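Local coordinates for bifunctional protein PutA (Bdellovibrio bacteriovorus, PDB 5UR2) that probably carries out both steps of proline catabolism, oxidising proline with a flavin and then L-glutamate gamma-semialdehyde to L-glutamate with NAD(+), at residues B[149-155]-B[200-205]; B[469-473]-B[587-592]; B[754-760]-B[906-911]. The contacts are given in a common frame with arbitrary orientation. Numbering follows the deposited sequence.

Contact 1: B[149-155]-B[200-205]; sequences TLSEKEA and TALYSQ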
ATOM      1  N   THR B 149      32.394  -7.777  30.337  1.00 25.20           N
ATOM      2  CA  THR B 149      32.352  -7.155  31.656  1.00 28.26           C
ATOM      3  C   THR B 149      31.132  -6.238  31.680  1.00 29.74           C
ATOM      4  O   THR B 149      31.170  -5.109  31.179  1.00 29.12           O
ATOM      5  CB  THR B 149      33.636  -6.384  31.956  1.00 29.60           C
ATOM      6  OG1 THR B 149      34.713  -7.303  32.172  1.00 38.03           O
ATOM      7  CG2 THR B 149      33.469  -5.509  33.220  1.00 28.32           C
ATOM      8  N   LEU B 150      30.047  -6.727  32.275  1.00 30.31           N
ATOM      9  CA  LEU B 150      28.807  -5.979  32.410  1.00 31.82           C
ATOM     10  C   LEU B 150      28.622  -5.364  33.790  1.00 33.28           C
ATOM     11  O   LEU B 150      27.794  -4.460  33.942  1.00 36.95           O
ATOM     12  CB  LEU B 150      27.608  -6.885  32.107  1.00 30.63           C
ATOM     13  CG  LEU B 150      27.520  -7.373  30.661  1.00 31.99           C
ATOM     14  CD1 LEU B 150      26.300  -8.237  30.444  1.00 35.93           C
ATOM     15  CD2 LEU B 150      27.485  -6.190  29.723  1.00 24.93           C
ATOM     16  N   SER B 151      29.341  -5.846  34.801  1.00 28.16           N
ATOM     17  CA  SER B 151      29.168  -5.368  36.163  1.00 29.79           C
ATOM     18  C   SER B 151      30.520  -5.044  36.786  1.00 30.87           C
ATOM     19  O   SER B 151      31.570  -5.505  36.324  1.00 27.37           O
ATOM     20  CB  SER B 151      28.446  -6.410  37.011  1.00 29.29           C
ATOM     21  OG  SER B 151      29.315  -7.513  37.201  1.00 34.32           O
ATOM     22  N   GLU B 152      30.484  -4.276  37.879  1.00 27.63           N
ATOM     23  CA  GLU B 152      31.731  -3.972  38.577  1.00 28.86           C
ATOM     24  C   GLU B 152      32.309  -5.199  39.282  1.00 35.82           C
ATOM     25  O   GLU B 152      33.536  -5.306  39.412  1.00 25.66           O
ATOM     26  CB  GLU B 152      31.527  -2.821  39.553  1.00 26.40           C
ATOM     27  CG  GLU B 152      31.494  -1.483  38.819  1.00 30.85           C
ATOM     28  CD  GLU B 152      32.658  -1.309  37.855  1.00 31.34           C
ATOM     29  OE1 GLU B 152      33.792  -1.108  38.329  1.00 39.12           O
ATOM     30  OE2 GLU B 152      32.444  -1.373  36.619  1.00 29.99           O
ATOM     31  N   LYS B 153      31.465  -6.142  39.719  1.00 33.50           N
ATOM     32  CA  LYS B 153      32.002  -7.401  40.229  1.00 31.31           C
ATOM     33  C   LYS B 153      32.832  -8.120  39.168  1.00 35.37           C
ATOM     34  O   LYS B 153      33.931  -8.612  39.450  1.00 38.12           O
ATOM     35  CB  LYS B 153      30.884  -8.327  40.705  1.00 33.74           C
ATOM     36  CG  LYS B 153      31.443  -9.668  41.217  1.00 41.59           C
ATOM     37  CD  LYS B 153      30.394 -10.568  41.819  1.00 52.44           C
ATOM     38  CE  LYS B 153      30.982 -11.962  42.042  1.00 60.96           C
ATOM     39  NZ  LYS B 153      29.923 -13.012  42.166  1.00 65.25           N
ATOM     40  N   GLU B 154      32.317  -8.194  37.938  1.00 34.66           N
ATOM     41  CA  GLU B 154      33.057  -8.859  36.866  1.00 35.20           C
ATOM     42  C   GLU B 154      34.340  -8.103  36.522  1.00 30.85           C
ATOM     43  O   GLU B 154      35.391  -8.720  36.290  1.00 31.82           O
ATOM     44  CB  GLU B 154      32.153  -9.007  35.638  1.00 33.01           C
ATOM     45  CG  GLU B 154      31.077 -10.096  35.790  1.00 35.10           C
ATOM     46  CD  GLU B 154      29.871  -9.883  34.868  1.00 39.20           C
ATOM     47  OE1 GLU B 154      29.871  -8.908  34.078  1.00 37.44           O
ATOM     48  OE2 GLU B 154      28.915 -10.687  34.948  1.00 44.59           O
ATOM     49  N   ALA B 155      34.278  -6.769  36.514  1.00 24.94           N
ATOM     50  CA  ALA B 155      35.481  -5.975  36.283  1.00 24.61           C
ATOM     51  C   ALA B 155      36.522  -6.258  37.350  1.00 28.16           C
ATOM     52  O   ALA B 155      37.705  -6.451  37.044  1.00 37.33           O
ATOM     53  CB  ALA B 155      35.141  -4.484  36.255  1.00 22.90           C
ATOM     54  N   THR B 200      38.418  -2.761  28.013  1.00 26.83           N
ATOM     55  CA  THR B 200      37.041  -2.668  28.486  1.00 26.70           C
ATOM     56  C   THR B 200      36.665  -3.772  29.462  1.00 30.17           C
ATOM     57  O   THR B 200      35.616  -3.674  30.097  1.00 34.23           O
ATOM     58  CB  THR B 200      36.076  -2.676  27.316  1.00 28.33           C
ATOM     59  OG1 THR B 200      36.079  -3.982  26.715  1.00 27.96           O
ATOM     60  CG2 THR B 200      36.517  -1.620  26.316  1.00 22.00           C
ATOM     61  N   ALA B 201      37.482  -4.812  29.607  1.00 27.28           N
ATOM     62  CA  ALA B 201      37.182  -5.812  30.616  1.00 27.98           C
ATOM     63  C   ALA B 201      37.415  -5.307  32.032  1.00 34.55           C
ATOM     64  O   ALA B 201      36.962  -5.955  32.979  1.00 38.42           O
ATOM     65  CB  ALA B 201      38.014  -7.064  30.374  1.00 24.61           C
ATOM     66  N   LEU B 202      38.090  -4.173  32.197  1.00 32.01           N
ATOM     67  CA  LEU B 202      38.427  -3.646  33.510  1.00 30.00           C
ATOM     68  C   LEU B 202      37.409  -2.662  34.067  1.00 26.47           C
ATOM     69  O   LEU B 202      37.560  -2.239  35.215  1.00 29.80           O
ATOM     70  CB  LEU B 202      39.786  -2.957  33.471  1.00 29.12           C
ATOM     71  CG  LEU B 202      40.919  -3.933  33.235  1.00 37.04           C
ATOM     72  CD1 LEU B 202      42.187  -3.190  32.866  1.00 39.05           C
ATOM     73  CD2 LEU B 202      41.095  -4.710  34.509  1.00 42.27           C
ATOM     74  N   TYR B 203      36.395  -2.278  33.302  1.00 25.00           N
ATOM     75  CA  TYR B 203      35.430  -1.294  33.783  1.00 26.46           C
ATOM     76  C   TYR B 203      34.142  -1.460  32.994  1.00 28.33           C
ATOM     77  O   TYR B 203      34.184  -1.502  31.762  1.00 29.57           O
ATOM     78  CB  TYR B 203      35.982   0.133  33.627  1.00 25.46           C
ATOM     79  CG  TYR B 203      35.038   1.262  34.052  1.00 26.86           C
ATOM     80  CD1 TYR B 203      34.324   1.200  35.243  1.00 27.38           C
ATOM     81  CD2 TYR B 203      34.886   2.404  33.261  1.00 20.30           C
ATOM     82  CE1 TYR B 203      33.477   2.245  35.634  1.00 28.71           C
ATOM     83  CE2 TYR B 203      34.045   3.453  33.643  1.00 25.79           C
ATOM     84  CZ  TYR B 203      33.341   3.360  34.826  1.00 29.50           C
ATOM     85  OH  TYR B 203      32.511   4.385  35.200  1.00 30.89           O
ATOM     86  N   SER B 204      33.001  -1.514  33.691  1.00 27.63           N
ATOM     87  CA  SER B 204      31.741  -1.840  33.033  1.00 27.54           C
ATOM     88  C   SER B 204      30.922  -0.624  32.608  1.00 28.09           C
ATOM     89  O   SER B 204      29.911  -0.801  31.914  1.00 26.89           O
ATOM     90  CB  SER B 204      30.864  -2.703  33.951  1.00 31.39           C
ATOM     91  OG  SER B 204      30.252  -1.903  34.955  1.00 30.95           O
ATOM     92  N   GLN B 205      31.294   0.592  33.017  1.00 27.70           N
ATOM     93  CA  GLN B 205      30.471   1.769  32.750  1.00 29.46           C
ATOM     94  C   GLN B 205      31.204   2.836  31.938  1.00 27.39           C
ATOM     95  O   GLN B 205      31.114   4.035  32.223  1.00 29.34           O
ATOM     96  CB  GLN B 205      29.938   2.362  34.053  1.00 28.45           C
ATOM     97  CG  GLN B 205      29.154   1.365  34.909  1.00 28.30           C
ATOM     98  CD  GLN B 205      27.959   0.735  34.184  1.00 28.43           C
ATOM     99  OE1 GLN B 205      27.112   1.426  33.609  1.00 29.12           O
ATOM    100  NE2 GLN B 205      27.882  -0.585  34.234  1.00 28.10           N
TER
HETATM  101  O   HOH W   1      32.993  -3.298  29.551  1.00 30.90           O

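Contact 2: B[469-473]-B[587-592]; sequences PLLDF and WAEADG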
ATOM      1  N   PRO B 469      21.293  10.059  11.463  1.00 18.48           N
ATOM      2  CA  PRO B 469      22.328   9.553  12.376  1.00 20.86           C
ATOM      3  C   PRO B 469      22.281  10.262  13.719  1.00 20.22           C
ATOM      4  O   PRO B 469      22.044  11.467  13.798  1.00 15.56           O
ATOM      5  CB  PRO B 469      23.648   9.867  11.646  1.00 14.52           C
ATOM      6  CG  PRO B 469      23.274  10.103  10.232  1.00 22.87           C
ATOM      7  CD  PRO B 469      21.862  10.652  10.244  1.00 17.59           C
ATOM      8  N   LEU B 470      22.513   9.499  14.781  1.00 18.75           N
ATOM      9  CA  LEU B 470      22.625  10.105  16.099  1.00 22.96           C
ATOM     10  C   LEU B 470      24.039  10.630  16.304  1.00 24.40           C
ATOM     11  O   LEU B 470      24.975  10.255  15.601  1.00 20.28           O
ATOM     12  CB  LEU B 470      22.299   9.104  17.208  1.00 24.36           C
ATOM     13  CG  LEU B 470      20.872   8.537  17.125  1.00 33.53           C
ATOM     14  CD1 LEU B 470      20.523   7.715  18.361  1.00 29.91           C
ATOM     15  CD2 LEU B 470      19.867   9.663  16.900  1.00 32.15           C
ATOM     16  N   LEU B 471      24.187  11.494  17.293  1.00 25.85           N
ATOM     17  CA  LEU B 471      25.492  12.051  17.586  1.00 23.55           C
ATOM     18  C   LEU B 471      26.429  10.982  18.154  1.00 23.19           C
ATOM     19  O   LEU B 471      26.012  10.051  18.854  1.00 22.81           O
ATOM     20  CB  LEU B 471      25.359  13.204  18.579  1.00 20.63           C
ATOM     21  CG  LEU B 471      24.740  14.515  18.120  1.00 27.80           C
ATOM     22  CD1 LEU B 471      24.479  15.427  19.320  1.00 25.83           C
ATOM     23  CD2 LEU B 471      25.671  15.208  17.119  1.00 28.40           C
ATOM     24  N   ASP B 472      27.718  11.146  17.856  1.00 23.63           N
ATOM     25  CA  ASP B 472      28.796  10.340  18.433  1.00 22.89           C
ATOM     26  C   ASP B 472      29.445  11.174  19.532  1.00 27.64           C
ATOM     27  O   ASP B 472      30.263  12.058  19.246  1.00 26.82           O
ATOM     28  CB  ASP B 472      29.807   9.949  17.351  1.00 17.47           C
ATOM     29  CG  ASP B 472      30.944   9.064  17.883  1.00 20.83           C
ATOM     30  OD1 ASP B 472      30.919   8.656  19.065  1.00 25.98           O
ATOM     31  OD2 ASP B 472      31.853   8.750  17.099  1.00 26.49           O
ATOM     32  N   PHE B 473      29.092  10.901  20.793  1.00 22.29           N
ATOM     33  CA  PHE B 473      29.646  11.736  21.855  1.00 25.57           C
ATOM     34  C   PHE B 473      31.098  11.404  22.187  1.00 28.20           C
ATOM     35  O   PHE B 473      31.691  12.068  23.058  1.00 22.14           O
ATOM     36  CB  PHE B 473      28.768  11.671  23.111  1.00 23.10           C
ATOM     37  CG  PHE B 473      27.545  12.572  23.031  1.00 23.96           C
ATOM     38  CD1 PHE B 473      27.692  13.946  22.917  1.00 19.39           C
ATOM     39  CD2 PHE B 473      26.259  12.045  23.080  1.00 23.44           C
ATOM     40  CE1 PHE B 473      26.591  14.774  22.839  1.00 25.12           C
ATOM     41  CE2 PHE B 473      25.148  12.874  23.003  1.00 20.45           C
ATOM     42  CZ  PHE B 473      25.312  14.233  22.885  1.00 22.86           C
ATOM     43  N   TRP B 587      21.552  12.794  28.001  1.00 18.19           N
ATOM     44  CA  TRP B 587      22.089  13.287  26.727  1.00 25.98           C
ATOM     45  C   TRP B 587      21.713  12.425  25.519  1.00 22.86           C
ATOM     46  O   TRP B 587      21.181  12.929  24.523  1.00 22.60           O
ATOM     47  CB  TRP B 587      23.621  13.405  26.778  1.00 25.63           C
ATOM     48  CG  TRP B 587      24.213  14.503  27.629  1.00 27.89           C
ATOM     49  CD1 TRP B 587      23.636  15.137  28.695  1.00 27.58           C
ATOM     50  CD2 TRP B 587      25.516  15.085  27.474  1.00 24.06           C
ATOM     51  NE1 TRP B 587      24.503  16.075  29.206  1.00 29.04           N
ATOM     52  CE2 TRP B 587      25.664  16.058  28.475  1.00 26.63           C
ATOM     53  CE3 TRP B 587      26.569  14.877  26.576  1.00 28.00           C
ATOM     54  CZ2 TRP B 587      26.824  16.825  28.608  1.00 24.08           C
ATOM     55  CZ3 TRP B 587      27.725  15.627  26.721  1.00 28.66           C
ATOM     56  CH2 TRP B 587      27.839  16.593  27.721  1.00 25.37           C
ATOM     57  N   ALA B 588      22.042  11.134  25.569  1.00 23.94           N
ATOM     58  CA  ALA B 588      21.840  10.266  24.410  1.00 23.41           C
ATOM     59  C   ALA B 588      20.358   9.998  24.163  1.00 24.14           C
ATOM     60  O   ALA B 588      19.944   9.835  23.010  1.00 29.76           O
ATOM     61  CB  ALA B 588      22.605   8.950  24.590  1.00 18.48           C
ATOM     62  N   GLU B 589      19.553   9.936  25.229  1.00 18.44           N
ATOM     63  CA  GLU B 589      18.104   9.804  25.074  1.00 23.65           C
ATOM     64  C   GLU B 589      17.501  11.021  24.380  1.00 22.78           C
ATOM     65  O   GLU B 589      16.711  10.887  23.441  1.00 22.49           O
ATOM     66  CB  GLU B 589      17.464   9.589  26.443  1.00 23.27           C
ATOM     67  CG  GLU B 589      17.980   8.343  27.104  1.00 25.61           C
ATOM     68  CD  GLU B 589      17.448   7.119  26.407  1.00 32.35           C
ATOM     69  OE1 GLU B 589      16.207   6.929  26.400  1.00 31.09           O
ATOM     70  OE2 GLU B 589      18.262   6.401  25.791  1.00 35.79           O
ATOM     71  N   ALA B 590      17.888  12.223  24.817  1.00 23.98           N
ATOM     72  CA  ALA B 590      17.406  13.437  24.172  1.00 15.31           C
ATOM     73  C   ALA B 590      17.863  13.507  22.712  1.00 23.70           C
ATOM     74  O   ALA B 590      17.099  13.935  21.840  1.00 22.95           O
ATOM     75  CB  ALA B 590      17.887  14.664  24.945  1.00 15.65           C
ATOM     76  N   ASP B 591      19.118  13.123  22.431  1.00 21.44           N
ATOM     77  CA  ASP B 591      19.615  13.113  21.049  1.00 23.30           C
ATOM     78  C   ASP B 591      18.806  12.160  20.175  1.00 22.90           C
ATOM     79  O   ASP B 591      18.439  12.496  19.042  1.00 22.11           O
ATOM     80  CB  ASP B 591      21.096  12.725  21.009  1.00 22.55           C
ATOM     81  CG  ASP B 591      21.647  12.646  19.585  1.00 22.25           C
ATOM     82  OD1 ASP B 591      21.362  13.539  18.760  1.00 24.24           O
ATOM     83  OD2 ASP B 591      22.349  11.669  19.289  1.00 28.53           O
ATOM     84  N   GLY B 592      18.552  10.952  20.680  1.00 17.74           N
ATOM     85  CA  GLY B 592      17.683  10.035  19.968  1.00 18.63           C
ATOM     86  C   GLY B 592      16.301  10.621  19.733  1.00 21.11           C
ATOM     87  O   GLY B 592      15.675  10.345  18.702  1.00 16.99           O
TER
HETATM   88  O   HOH W   2      24.130  10.044  20.795  1.00 26.16           O

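Contact 3: B[754-760]-B[906-911]; sequences IIDNDAD and GVFSRS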
ATOM      1  N   ILE B 754      11.421 -12.468  27.646  1.00 29.64           N
ATOM      2  CA  ILE B 754      11.549 -13.866  28.043  1.00 30.73           C
ATOM      3  C   ILE B 754      13.006 -14.275  27.895  1.00 29.22           C
ATOM      4  O   ILE B 754      13.631 -14.006  26.860  1.00 31.11           O
ATOM      5  CB  ILE B 754      10.645 -14.781  27.203  1.00 33.01           C
ATOM      6  CG1 ILE B 754       9.183 -14.369  27.339  1.00 29.58           C
ATOM      7  CG2 ILE B 754      10.821 -16.244  27.660  1.00 22.84           C
ATOM      8  CD1 ILE B 754       8.271 -15.108  26.387  1.00 26.34           C
ATOM      9  N   ILE B 755      13.550 -14.919  28.919  1.00 29.53           N
ATOM     10  CA  ILE B 755      14.923 -15.410  28.909  1.00 26.13           C
ATOM     11  C   ILE B 755      14.882 -16.928  28.813  1.00 30.28           C
ATOM     12  O   ILE B 755      14.541 -17.609  29.787  1.00 28.79           O
ATOM     13  CB  ILE B 755      15.699 -14.973  30.153  1.00 27.24           C
ATOM     14  CG1 ILE B 755      15.580 -13.466  30.367  1.00 26.76           C
ATOM     15  CG2 ILE B 755      17.136 -15.437  30.039  1.00 28.62           C
ATOM     16  CD1 ILE B 755      16.095 -12.641  29.221  1.00 27.91           C
ATOM     17  N   ASP B 756      15.227 -17.463  27.644  1.00 35.16           N
ATOM     18  CA  ASP B 756      15.313 -18.904  27.465  1.00 33.70           C
ATOM     19  C   ASP B 756      16.536 -19.455  28.198  1.00 33.50           C
ATOM     20  O   ASP B 756      17.463 -18.726  28.550  1.00 36.42           O
ATOM     21  CB  ASP B 756      15.408 -19.258  25.982  1.00 30.90           C
ATOM     22  CG  ASP B 756      14.952 -20.673  25.687  1.00 32.48           C
ATOM     23  OD1 ASP B 756      14.656 -21.425  26.651  1.00 35.54           O
ATOM     24  OD2 ASP B 756      14.919 -21.037  24.489  1.00 29.76           O
ATOM     25  N   ASN B 757      16.527 -20.769  28.424  1.00 33.10           N
ATOM     26  CA  ASN B 757      17.611 -21.404  29.169  1.00 36.32           C
ATOM     27  C   ASN B 757      18.960 -21.279  28.463  1.00 37.42           C
ATOM     28  O   ASN B 757      20.005 -21.278  29.125  1.00 35.71           O
ATOM     29  CB  ASN B 757      17.280 -22.869  29.401  1.00 33.82           C
ATOM     30  CG  ASN B 757      16.240 -23.046  30.474  1.00 37.31           C
ATOM     31  OD1 ASN B 757      16.243 -22.336  31.487  1.00 34.14           O
ATOM     32  ND2 ASN B 757      15.320 -23.973  30.250  1.00 37.97           N
ATOM     33  N   ASP B 758      18.966 -21.206  27.133  1.00 24.83           N
ATOM     34  CA  ASP B 758      20.203 -21.127  26.361  1.00 30.42           C
ATOM     35  C   ASP B 758      20.563 -19.696  25.962  1.00 30.70           C
ATOM     36  O   ASP B 758      21.390 -19.501  25.065  1.00 35.08           O
ATOM     37  CB  ASP B 758      20.086 -22.009  25.115  1.00 26.55           C
ATOM     38  CG  ASP B 758      19.013 -21.513  24.121  1.00 32.94           C
ATOM     39  OD1 ASP B 758      18.363 -20.458  24.353  1.00 33.22           O
ATOM     40  OD2 ASP B 758      18.796 -22.212  23.108  1.00 31.86           O
ATOM     41  N   ALA B 759      19.960 -18.693  26.599  1.00 30.82           N
ATOM     42  CA  ALA B 759      20.174 -17.316  26.163  1.00 30.41           C
ATOM     43  C   ALA B 759      21.641 -16.920  26.302  1.00 26.63           C
ATOM     44  O   ALA B 759      22.338 -17.338  27.230  1.00 24.51           O
ATOM     45  CB  ALA B 759      19.290 -16.352  26.965  1.00 23.29           C
ATOM     46  N   ASP B 760      22.107 -16.103  25.364  1.00 24.55           N
ATOM     47  CA  ASP B 760      23.413 -15.463  25.508  1.00 23.70           C
ATOM     48  C   ASP B 760      23.287 -14.416  26.605  1.00 26.37           C
ATOM     49  O   ASP B 760      22.669 -13.366  26.398  1.00 33.68           O
ATOM     50  CB  ASP B 760      23.835 -14.832  24.179  1.00 27.33           C
ATOM     51  CG  ASP B 760      25.257 -14.244  24.209  1.00 40.04           C
ATOM     52  OD1 ASP B 760      25.657 -13.631  25.224  1.00 36.47           O
ATOM     53  OD2 ASP B 760      25.970 -14.385  23.185  1.00 47.95           O
ATOM     54  N   GLY B 906       9.685  -9.429  23.900  1.00 27.15           N
ATOM     55  CA  GLY B 906      10.922  -9.963  23.356  1.00 22.49           C
ATOM     56  C   GLY B 906      11.366 -11.260  24.000  1.00 23.33           C
ATOM     57  O   GLY B 906      10.932 -11.623  25.100  1.00 25.58           O
ATOM     58  N   VAL B 907      12.272 -11.943  23.304  1.00 25.91           N
ATOM     59  CA  VAL B 907      12.877 -13.178  23.785  1.00 23.91           C
ATOM     60  C   VAL B 907      14.367 -13.171  23.470  1.00 29.78           C
ATOM     61  O   VAL B 907      14.789 -12.754  22.384  1.00 33.71           O
ATOM     62  CB  VAL B 907      12.199 -14.421  23.168  1.00 22.94           C
ATOM     63  CG1 VAL B 907      12.311 -14.400  21.644  1.00 20.05           C
ATOM     64  CG2 VAL B 907      12.781 -15.692  23.752  1.00 21.17           C
ATOM     65  N   PHE B 908      15.158 -13.662  24.413  1.00 20.35           N
ATOM     66  CA  PHE B 908      16.548 -14.016  24.168  1.00 20.39           C
ATOM     67  C   PHE B 908      16.629 -15.534  24.143  1.00 27.37           C
ATOM     68  O   PHE B 908      16.324 -16.196  25.138  1.00 29.17           O
ATOM     69  CB  PHE B 908      17.480 -13.430  25.230  1.00 20.44           C
ATOM     70  CG  PHE B 908      17.710 -11.956  25.068  1.00 31.91           C
ATOM     71  CD1 PHE B 908      16.828 -11.039  25.620  1.00 30.60           C
ATOM     72  CD2 PHE B 908      18.789 -11.482  24.335  1.00 26.87           C
ATOM     73  CE1 PHE B 908      17.030  -9.661  25.449  1.00 27.97           C
ATOM     74  CE2 PHE B 908      18.994 -10.114  24.160  1.00 29.22           C
ATOM     75  CZ  PHE B 908      18.114  -9.200  24.721  1.00 23.51           C
ATOM     76  N   SER B 909      17.004 -16.081  22.996  1.00 28.29           N
ATOM     77  CA  SER B 909      17.022 -17.520  22.843  1.00 25.88           C
ATOM     78  C   SER B 909      17.936 -17.866  21.687  1.00 30.70           C
ATOM     79  O   SER B 909      18.090 -17.087  20.740  1.00 32.02           O
ATOM     80  CB  SER B 909      15.621 -18.086  22.593  1.00 26.52           C
ATOM     81  OG  SER B 909      15.683 -19.489  22.367  1.00 26.87           O
ATOM     82  N   ARG B 910      18.536 -19.042  21.768  1.00 30.62           N
ATOM     83  CA  ARG B 910      19.330 -19.550  20.664  1.00 30.35           C
ATOM     84  C   ARG B 910      18.803 -20.899  20.204  1.00 30.62           C
ATOM     85  O   ARG B 910      19.547 -21.735  19.695  1.00 29.40           O
ATOM     86  CB  ARG B 910      20.808 -19.587  21.045  1.00 25.79           C
ATOM     87  CG  ARG B 910      21.344 -18.156  21.145  1.00 23.92           C
ATOM     88  CD  ARG B 910      22.791 -18.081  21.528  1.00 28.84           C
ATOM     89  NE  ARG B 910      23.004 -18.471  22.913  1.00 32.41           N
ATOM     90  CZ  ARG B 910      24.205 -18.552  23.476  1.00 34.11           C
ATOM     91  NH1 ARG B 910      25.285 -18.262  22.758  1.00 28.94           N
ATOM     92  NH2 ARG B 910      24.328 -18.927  24.745  1.00 28.98           N
ATOM     93  N   SER B 911      17.496 -21.086  20.364  1.00 32.21           N
ATOM     94  CA  SER B 911      16.758 -22.213  19.838  1.00 35.50           C
ATOM     95  C   SER B 911      15.887 -21.743  18.687  1.00 33.31           C
ATOM     96  O   SER B 911      14.961 -20.943  18.902  1.00 30.21           O
ATOM     97  CB  SER B 911      15.890 -22.849  20.921  1.00 36.81           C
ATOM     98  OG  SER B 911      14.862 -23.625  20.330  1.00 32.89           O
TER

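Contact 1: B[149-155]-B[200-205]
In the proline dehydrogenase barrel, the loop after the first strand and the N-terminus of helix 152-173 meet the loop that follows the second strand, 194-197. A capping box opens the helix: Ser151, chi1 in p, accepts from Glu154 N at OG (3.2 Å), while Glu154, chi1 m and chi2 t, curls its OE1 back to Leu150 N (2.8 Å) and, weakly, to Ser151 N (3.2 Å). Glu152 is m at chi1 and chi2. That bend carries a side chain that leaves the backbone sideways across to 200-205, where OE2 accepts from both Ser204 N (3.0 Å) and Ser204 OG (2.8 Å); its OE1 forms a salt bridge with Arg221 of helix 211-232. Ser204 in p points its CB toward Leu150 and Ser151, and its OG also receives Gln205 NE2 (2.8 Å), the amide end of a side chain folded m, m. Ala155 CB packs on Leu202 O at 3.5 Å. Gln205 O and Lys816 of the aldehyde dehydrogenase part are hydrogen-bonded, so the loop also faces the other catalytic half. At the far end Thr149, in the m rotamer, donates from OG1 to Ala201 O at 2.7 Å.

Contact 2: B[469-473]-B[587-592]
This is a partly buried loop-on-helix contact: the extended segment 469-473, just ahead of helix 476-491, lies against the first turns of helix 587-611 in the aldehyde dehydrogenase part. Asp591 is its polar centre. With chi1 in t it points at the loop, and OD2 accepts from Leu471 N (2.7 Å). Water 2 donates to Leu471 O (2.7 Å) and to the same Asp591 OD2 (2.8 Å), so both backbone polar groups of Leu471 are tied to one carboxylate oxygen, while OD1 forms a salt bridge with Arg572. Beside this, Leu470 CD2 rests on Gly592 CA at 3.8 Å. One helical turn before Asp591, Phe473 and Trp587 meet obliquely, ring centroids 5.2 Å apart and planes at 56°, with Trp587 CE3 over a face of the Phe473 ring; Met482 of helix 476-491 touches both. The arrangement is a helix-borne carboxylate holding the backbone of the extended loop that leads into helix 476-491, on the aldehyde dehydrogenase part of this bifunctional PutA.

Contact 3: B[754-760]-B[906-911]
Two neighbouring parallel strands of the aldehyde dehydrogenase fold end side by side here, and the loops beyond them interlock. Backbone bonds such as Phe908 N to Ile754 O (2.9 Å) and Asp756 N to Phe908 O (3.0 Å) hold the strand ends together. On one face of the sheet Ile754 CB sits 4.2 Å from Val907 CG2; on the other the Ile755 CD1 methyl rests against the Phe908 ring, 4.0 Å from its CD1. The type I turn Asp756-Ala759 then turns segment 754-760 so that Ala759 comes beside Ser909, and its methyl fits into the angle between Phe908 CB (3.9 Å from Ala759 CB) and Phe908 O (3.5 Å). Ser909 OG donates to Asp756 OD2 (2.7 Å) and accepts from Ser911 N (3.1 Å) in an ST turn. The long side chain of Arg910 lies along the 758-760 backbone: NE donates to Asp758 O (2.9 Å) at the guanidinium edge, Asp760 N lies over one face, and Asp760 OD2 makes a long salt bridge with Arg910 NH1 (4.0 Å). Asp760 also forms a salt bridge with Arg977 of the second subunit, and Arg910 NH1 one with Asp58. Strands 783-789 and 926-929 flank the pair, Ile755 and Phe908 touch helix 761-773, and Val907 packs on helix 912-921.

Overall arrangement
The three contacts belong to different parts of PutA and do not touch. Contact 1 lies in the proline dehydrogenase barrel, contact 3 in a sheet of the aldehyde dehydrogenase fold, and contact 2 where the loop before helix 476-491 packs on helix 587-611 of that fold. Contacts 1 and 2 are partly buried and hang on carboxylates receiving backbone NH groups; in contact 2 a water adds to the same carboxylate oxygen. Contact 3, the buried one, has this chemistry in its loops and adds strand pairing. Contacts 1 and 3 share a neighbour, helix 790-806, and approach to about 7 Å between nearest atoms. Of the three, contact 3 alone is touched by the second subunit.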